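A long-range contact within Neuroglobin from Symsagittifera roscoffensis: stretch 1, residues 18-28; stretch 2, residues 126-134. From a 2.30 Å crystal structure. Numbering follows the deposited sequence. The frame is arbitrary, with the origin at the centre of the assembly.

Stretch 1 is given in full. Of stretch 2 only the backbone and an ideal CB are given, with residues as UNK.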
ATOM      1  N   MET A  18      -2.048   2.640 -30.449  1.00 38.93           N
ATOM      2  CA  MET A  18      -2.438   1.220 -30.605  1.00 39.11           C
ATOM      3  C   MET A  18      -1.378   0.463 -31.374  1.00 38.43           C
ATOM      4  O   MET A  18      -1.019  -0.672 -31.005  1.00 37.72           O
ATOM      5  CB  MET A  18      -3.810   1.068 -31.286  1.00 40.03           C
ATOM      6  CG  MET A  18      -4.856   1.434 -30.334  1.00 42.83           C
ATOM      7  SD  MET A  18      -5.075   0.030 -29.240  1.00 51.55           S
ATOM      8  CE  MET A  18      -6.825   0.316 -28.989  1.00 52.98           C
ATOM      9  N   GLU A  19      -0.786   1.113 -32.365  1.00 36.97           N
ATOM     10  CA  GLU A  19       0.267   0.404 -33.056  1.00 38.96           C
ATOM     11  C   GLU A  19       1.481   0.107 -32.095  1.00 39.68           C
ATOM     12  O   GLU A  19       2.115  -0.960 -32.197  1.00 40.67           O
ATOM     13  CB  GLU A  19       0.686   1.277 -34.196  1.00 40.16           C
ATOM     14  CG  GLU A  19       1.878   0.879 -34.984  1.00 48.22           C
ATOM     15  CD  GLU A  19       2.207   2.016 -36.001  1.00 59.68           C
ATOM     16  OE1 GLU A  19       1.273   2.582 -36.669  1.00 65.33           O
ATOM     17  OE2 GLU A  19       3.393   2.365 -36.158  1.00 65.22           O
ATOM     18  N   ASP A  20       1.768   0.985 -31.117  1.00 37.24           N
ATOM     19  CA  ASP A  20       2.856   0.589 -30.175  1.00 36.29           C
ATOM     20  C   ASP A  20       2.366  -0.364 -29.100  1.00 33.99           C
ATOM     21  O   ASP A  20       3.124  -1.229 -28.659  1.00 34.24           O
ATOM     22  CB  ASP A  20       3.579   1.803 -29.580  1.00 35.00           C
ATOM     23  CG  ASP A  20       4.158   2.711 -30.660  1.00 38.41           C
ATOM     24  OD1 ASP A  20       4.641   2.161 -31.718  1.00 42.70           O
ATOM     25  OD2 ASP A  20       4.164   3.959 -30.432  1.00 38.20           O
ATOM     26  N   VAL A  21       1.131  -0.213 -28.649  1.00 33.38           N
ATOM     27  CA  VAL A  21       0.600  -1.222 -27.749  1.00 35.16           C
ATOM     28  C   VAL A  21       0.793  -2.650 -28.302  1.00 37.07           C
ATOM     29  O   VAL A  21       1.266  -3.524 -27.563  1.00 39.48           O
ATOM     30  CB  VAL A  21      -0.840  -0.945 -27.406  1.00 35.47           C
ATOM     31  CG1 VAL A  21      -1.445  -2.111 -26.646  1.00 35.85           C
ATOM     32  CG2 VAL A  21      -0.903   0.309 -26.530  1.00 33.78           C
ATOM     33  N   GLN A  22       0.570  -2.880 -29.604  1.00 36.92           N
ATOM     34  CA  GLN A  22       0.765  -4.237 -30.119  1.00 40.01           C
ATOM     35  C   GLN A  22       2.166  -4.709 -29.969  1.00 37.86           C
ATOM     36  O   GLN A  22       2.370  -5.902 -29.787  1.00 38.72           O
ATOM     37  CB  GLN A  22       0.518  -4.323 -31.647  1.00 40.73           C
ATOM     38  CG  GLN A  22      -0.884  -4.340 -32.097  1.00 49.13           C
ATOM     39  CD  GLN A  22      -0.937  -4.891 -33.588  1.00 54.52           C
ATOM     40  OE1 GLN A  22       0.035  -5.508 -34.087  1.00 55.36           O
ATOM     41  NE2 GLN A  22      -2.043  -4.645 -34.264  1.00 53.47           N
ATOM     42  N   VAL A  23       3.135  -3.808 -30.219  1.00 36.28           N
ATOM     43  CA  VAL A  23       4.570  -4.176 -30.108  1.00 34.79           C
ATOM     44  C   VAL A  23       4.853  -4.531 -28.662  1.00 32.78           C
ATOM     45  O   VAL A  23       5.540  -5.534 -28.382  1.00 32.52           O
ATOM     46  CB  VAL A  23       5.517  -2.984 -30.603  1.00 36.08           C
ATOM     47  CG1 VAL A  23       6.914  -3.283 -30.248  1.00 33.57           C
ATOM     48  CG2 VAL A  23       5.341  -2.781 -32.168  1.00 38.16           C
ATOM     49  N   LEU A  24       4.225  -3.790 -27.730  1.00 31.43           N
ATOM     50  CA  LEU A  24       4.498  -4.018 -26.269  1.00 31.93           C
ATOM     51  C   LEU A  24       3.796  -5.261 -25.692  1.00 31.74           C
ATOM     52  O   LEU A  24       4.301  -5.885 -24.705  1.00 31.83           O
ATOM     53  CB  LEU A  24       4.048  -2.794 -25.468  1.00 30.79           C
ATOM     54  CG  LEU A  24       4.693  -1.431 -25.829  1.00 33.90           C
ATOM     55  CD1 LEU A  24       3.952  -0.221 -25.224  1.00 30.50           C
ATOM     56  CD2 LEU A  24       6.110  -1.480 -25.401  1.00 29.14           C
ATOM     57  N   LEU A  25       2.635  -5.620 -26.284  1.00 30.28           N
ATOM     58  CA  LEU A  25       1.771  -6.670 -25.642  1.00 30.70           C
ATOM     59  C   LEU A  25       2.480  -7.934 -25.310  1.00 30.19           C
ATOM     60  O   LEU A  25       2.351  -8.379 -24.175  1.00 29.94           O
ATOM     61  CB  LEU A  25       0.488  -6.959 -26.401  1.00 31.45           C
ATOM     62  CG  LEU A  25      -0.605  -5.860 -26.158  1.00 37.04           C
ATOM     63  CD1 LEU A  25      -1.687  -5.906 -27.212  1.00 38.63           C
ATOM     64  CD2 LEU A  25      -1.264  -6.015 -24.789  1.00 38.70           C
ATOM     65  N   PRO A  26       3.272  -8.517 -26.264  1.00 30.11           N
ATOM     66  CA  PRO A  26       3.903  -9.809 -25.940  1.00 30.67           C
ATOM     67  C   PRO A  26       4.858  -9.750 -24.737  1.00 32.76           C
ATOM     68  O   PRO A  26       5.106 -10.797 -24.111  1.00 33.53           O
ATOM     69  CB  PRO A  26       4.741 -10.166 -27.210  1.00 29.24           C
ATOM     70  CG  PRO A  26       4.160  -9.316 -28.332  1.00 30.76           C
ATOM     71  CD  PRO A  26       3.538  -8.057 -27.652  1.00 30.57           C
ATOM     72  N   ASN A  27       5.408  -8.564 -24.421  1.00 33.45           N
ATOM     73  CA  ASN A  27       6.332  -8.469 -23.252  1.00 34.61           C
ATOM     74  C   ASN A  27       5.841  -7.419 -22.278  1.00 32.98           C
ATOM     75  O   ASN A  27       6.646  -6.819 -21.563  1.00 31.27           O
ATOM     76  CB  ASN A  27       7.743  -8.056 -23.713  1.00 35.10           C
ATOM     77  CG  ASN A  27       8.273  -8.950 -24.812  1.00 39.72           C
ATOM     78  OD1 ASN A  27       8.464  -8.494 -25.988  1.00 41.90           O
ATOM     79  ND2 ASN A  27       8.455 -10.237 -24.478  1.00 34.46           N
ATOM     80  N   TYR A  28       4.530  -7.186 -22.254  1.00 32.56           N
ATOM     81  CA  TYR A  28       3.952  -6.047 -21.487  1.00 32.36           C
ATOM     82  C   TYR A  28       4.381  -5.976 -19.994  1.00 32.62           C
ATOM     83  O   TYR A  28       4.711  -4.880 -19.501  1.00 29.90           O
ATOM     84  CB  TYR A  28       2.403  -5.926 -21.644  1.00 32.25           C
ATOM     85  CG  TYR A  28       1.855  -4.622 -21.094  1.00 29.50           C
ATOM     86  CD1 TYR A  28       1.948  -3.419 -21.814  1.00 22.77           C
ATOM     87  CD2 TYR A  28       1.204  -4.600 -19.886  1.00 28.64           C
ATOM     88  CE1 TYR A  28       1.449  -2.227 -21.312  1.00 25.40           C
ATOM     89  CE2 TYR A  28       0.703  -3.392 -19.360  1.00 27.60           C
ATOM     90  CZ  TYR A  28       0.817  -2.228 -20.078  1.00 26.66           C
ATOM     91  OH  TYR A  28       0.283  -1.081 -19.541  1.00 27.40           O
ATOM     92  N   UNK A 126      12.734   2.087 -26.219  1.00 26.60           N
ATOM     93  CA  UNK A 126      13.600   0.866 -26.297  1.00 29.65           C
ATOM     94  C   UNK A 126      12.888  -0.309 -27.014  1.00 32.08           C
ATOM     95  O   UNK A 126      13.557  -1.112 -27.606  1.00 33.22           O
ATOM     96  CB  UNK A 126      14.010   0.425 -24.890  1.00 29.65           C
ATOM     97  N   UNK A 127      11.545  -0.427 -26.903  1.00 32.42           N
ATOM     98  CA  UNK A 127      10.857  -1.610 -27.429  1.00 34.81           C
ATOM     99  C   UNK A 127      10.403  -1.366 -28.883  1.00 35.22           C
ATOM    100  O   UNK A 127      10.282  -2.309 -29.602  1.00 35.69           O
ATOM    101  CB  UNK A 127       9.657  -1.963 -26.548  1.00 34.81           C
ATOM    102  N   UNK A 128      10.129  -0.124 -29.272  1.00 34.77           N
ATOM    103  CA  UNK A 128       9.660   0.208 -30.622  1.00 35.53           C
ATOM    104  C   UNK A 128      10.894   0.284 -31.561  1.00 37.87           C
ATOM    105  O   UNK A 128      12.020   0.681 -31.109  1.00 37.32           O
ATOM    106  CB  UNK A 128       8.882   1.526 -30.622  1.00 35.53           C
ATOM    107  N   UNK A 129      10.735  -0.096 -32.835  1.00 36.91           N
ATOM    108  CA  UNK A 129      11.905  -0.096 -33.745  1.00 38.96           C
ATOM    109  C   UNK A 129      12.291   1.360 -33.998  1.00 38.26           C
ATOM    110  O   UNK A 129      11.432   2.228 -33.931  1.00 37.85           O
ATOM    111  CB  UNK A 129      11.602  -0.819 -35.059  1.00 38.96           C
ATOM    112  N   UNK A 130      13.557   1.612 -34.295  1.00 39.40           N
ATOM    113  CA  UNK A 130      14.014   2.919 -34.715  1.00 42.41           C
ATOM    114  C   UNK A 130      13.230   3.442 -35.928  1.00 42.12           C
ATOM    115  O   UNK A 130      12.840   4.601 -35.984  1.00 42.14           O
ATOM    116  CB  UNK A 130      15.509   2.863 -35.037  1.00 42.41           C
ATOM    117  N   UNK A 131      13.054   2.589 -36.932  1.00 42.61           N
ATOM    118  CA  UNK A 131      12.249   2.971 -38.139  1.00 43.01           C
ATOM    119  C   UNK A 131      10.810   3.415 -37.800  1.00 41.19           C
ATOM    120  O   UNK A 131      10.316   4.408 -38.333  1.00 42.32           O
ATOM    121  CB  UNK A 131      12.183   1.790 -39.109  1.00 43.01           C
ATOM    122  N   UNK A 132      10.199   2.805 -36.801  1.00 38.40           N
ATOM    123  CA  UNK A 132       8.858   3.240 -36.447  1.00 38.69           C
ATOM    124  C   UNK A 132       8.743   4.405 -35.488  1.00 37.61           C
ATOM    125  O   UNK A 132       7.708   5.032 -35.442  1.00 38.80           O
ATOM    126  CB  UNK A 132       8.106   2.053 -35.843  1.00 38.69           C
ATOM    127  N   UNK A 133       9.750   4.706 -34.679  1.00 35.07           N
ATOM    128  CA  UNK A 133       9.541   5.780 -33.686  1.00 32.98           C
ATOM    129  C   UNK A 133       9.597   7.124 -34.384  1.00 32.45           C
ATOM    130  O   UNK A 133      10.367   7.285 -35.314  1.00 33.10           O
ATOM    131  CB  UNK A 133      10.585   5.717 -32.569  1.00 32.98           C
ATOM    132  N   UNK A 134       8.832   8.125 -33.960  1.00 31.58           N
ATOM    133  CA  UNK A 134       8.829   9.342 -34.721  1.00 31.70           C
ATOM    134  C   UNK A 134       8.426  10.439 -33.790  1.00 31.78           C
ATOM    135  O   UNK A 134       7.862  10.186 -32.721  1.00 32.69           O
ATOM    136  CB  UNK A 134       7.902   9.260 -35.936  1.00 31.70           C
TER

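Position 126 is helical, and its ideal CB has nothing of stretch 1 within 5.5 Å. Almost any helix-compatible side chain would do. The residue is K126, an extended chain that stays out of reach of stretch 1.

Position 127 is also helical, but its CA-to-CB bond points toward stretch 1. The ideal CB lies 3.8 Å from L24 CD2 and 4.8 Å from V23 CG1. Close to the backbone the surroundings are therefore aliphatic. Further on, toward N27, there is room for a longer chain, and the amide there is polar. A leucine, methionine, lysine, glutamine or arginine would each be reasonable. The residue is R127, which has more of its surface covered by stretch 1 than any other residue of stretch 2. Its CB packs 3.7 Å from L24 CD2, and its chain runs on to bring NH1 3.6 Å from N27 CB. The guanidinium meets that carbon obliquely, and no hydrogen bond joins the two residues. The backbone takes part as well: R127 O lies 3.6 Å from V23 CG1.

Position 128 has phi/psi of -82/147, so the chain leaves the helix here. CA-to-CB points sideways. The ideal CB is 4.4 Å from D20 OD1 and 5.2 Å from V23 CG1. The valine favours a compact apolar group, while the carboxylate could accept a bond from a donor. Valine, isoleucine, threonine or serine could all be considered. The residue is V128. Its chi1 is t, and CG2 lies 3.6 Å from D20 OD1. This is packing against a carboxylate oxygen that is hydrogen-bonded elsewhere in the structure.

Position 129 is extended, with CA-to-CB sideways and no stretch 1 atom near its ideal CB. A small polar residue able to accept a hydrogen bond from the backbone that follows would suit. The residue is S129, and its OG accepts a hydrogen bond from the backbone N of position 132 at 2.9 Å.

Positions 130 and 131 have helical phi/psi and lie beyond the reach of stretch 1. Many residues would fit. They are E130 and A131.

Position 132 points toward stretch 1. Its ideal CB is 4.7 Å from E19 OE2 and 5.4 Å from D20 OD1. Two acidic side chains favour a lysine or arginine, though a glutamine could also serve. The residue is K132. Its CD lies 3.6 Å from E19 OE2, but NZ continues past the carboxylate, and no salt bridge forms.

Position 133 has phi/psi of -76/146, and CA-to-CB points away. Its ideal CB has no neighbour in stretch 1, so only a large side chain could come back to touch it. The residue is W133, whose ring returns far enough to put CZ3 3.9 Å from D20 OD2. The oxygen sits at the ring edge, near its plane.

Position 134 is extended and out of reach, so many residues would suit. The residue is S134, at an N-cap position; its side chain caps a backbone N just past the stretch.

Stretch 2 126-134: KRVSEAKWS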
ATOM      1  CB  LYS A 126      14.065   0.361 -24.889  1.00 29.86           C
ATOM      2  CG  LYS A 126      15.244   1.297 -24.245  1.00 34.56           C
ATOM      3  CD  LYS A 126      15.387   0.981 -22.709  0.50 36.75           C
ATOM      4  CE  LYS A 126      16.719   1.453 -21.978  0.50 39.76           C
ATOM      5  NZ  LYS A 126      16.818   1.070 -20.377  0.50 36.98           N
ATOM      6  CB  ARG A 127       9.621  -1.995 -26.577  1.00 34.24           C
ATOM      7  CG  ARG A 127       9.851  -2.215 -25.044  1.00 35.19           C
ATOM      8  CD  ARG A 127      10.242  -3.573 -24.786  1.00 34.87           C
ATOM      9  NE  ARG A 127      10.542  -3.916 -23.373  1.00 35.25           N
ATOM     10  CZ  ARG A 127      10.823  -5.185 -23.009  1.00 42.09           C
ATOM     11  NH1 ARG A 127      10.803  -6.167 -23.951  1.00 38.55           N
ATOM     12  NH2 ARG A 127      11.169  -5.512 -21.756  1.00 36.31           N
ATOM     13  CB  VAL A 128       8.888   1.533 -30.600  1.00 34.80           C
ATOM     14  CG1 VAL A 128       8.507   2.027 -32.023  1.00 37.05           C
ATOM     15  CG2 VAL A 128       7.582   1.395 -29.770  1.00 33.30           C
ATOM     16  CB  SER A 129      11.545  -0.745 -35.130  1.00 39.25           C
ATOM     17  OG  SER A 129      10.569   0.071 -35.796  1.00 42.21           O
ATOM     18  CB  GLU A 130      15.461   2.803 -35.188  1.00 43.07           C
ATOM     19  CG  GLU A 130      16.551   2.766 -34.135  1.00 51.00           C
ATOM     20  CD  GLU A 130      17.365   4.076 -34.042  1.00 54.36           C
ATOM     21  OE1 GLU A 130      16.995   5.150 -34.573  1.00 60.53           O
ATOM     22  OE2 GLU A 130      18.413   4.001 -33.411  1.00 57.57           O
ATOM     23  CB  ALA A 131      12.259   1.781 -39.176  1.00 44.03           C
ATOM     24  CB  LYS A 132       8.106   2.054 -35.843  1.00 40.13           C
ATOM     25  CG  LYS A 132       7.833   0.896 -36.908  1.00 45.35           C
ATOM     26  CD  LYS A 132       6.519   1.210 -37.623  1.00 54.68           C
ATOM     27  CE  LYS A 132       6.113   0.086 -38.607  1.00 60.68           C
ATOM     28  NZ  LYS A 132       5.703   0.695 -39.929  1.00 63.78           N
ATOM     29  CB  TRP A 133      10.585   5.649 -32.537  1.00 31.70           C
ATOM     30  CG  TRP A 133      10.311   6.673 -31.460  1.00 33.33           C
ATOM     31  CD1 TRP A 133      11.074   7.767 -31.169  1.00 29.76           C
ATOM     32  CD2 TRP A 133       9.190   6.719 -30.572  1.00 29.10           C
ATOM     33  NE1 TRP A 133      10.526   8.461 -30.146  1.00 32.24           N
ATOM     34  CE2 TRP A 133       9.363   7.841 -29.753  1.00 29.73           C
ATOM     35  CE3 TRP A 133       8.125   5.863 -30.323  1.00 26.68           C
ATOM     36  CZ2 TRP A 133       8.458   8.181 -28.710  1.00 24.48           C
ATOM     37  CZ3 TRP A 133       7.229   6.197 -29.358  1.00 26.69           C
ATOM     38  CH2 TRP A 133       7.387   7.383 -28.551  1.00 25.20           C
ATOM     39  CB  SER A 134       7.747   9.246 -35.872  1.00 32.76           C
ATOM     40  OG  SER A 134       6.440   9.276 -35.275  1.00 34.02           O
TER
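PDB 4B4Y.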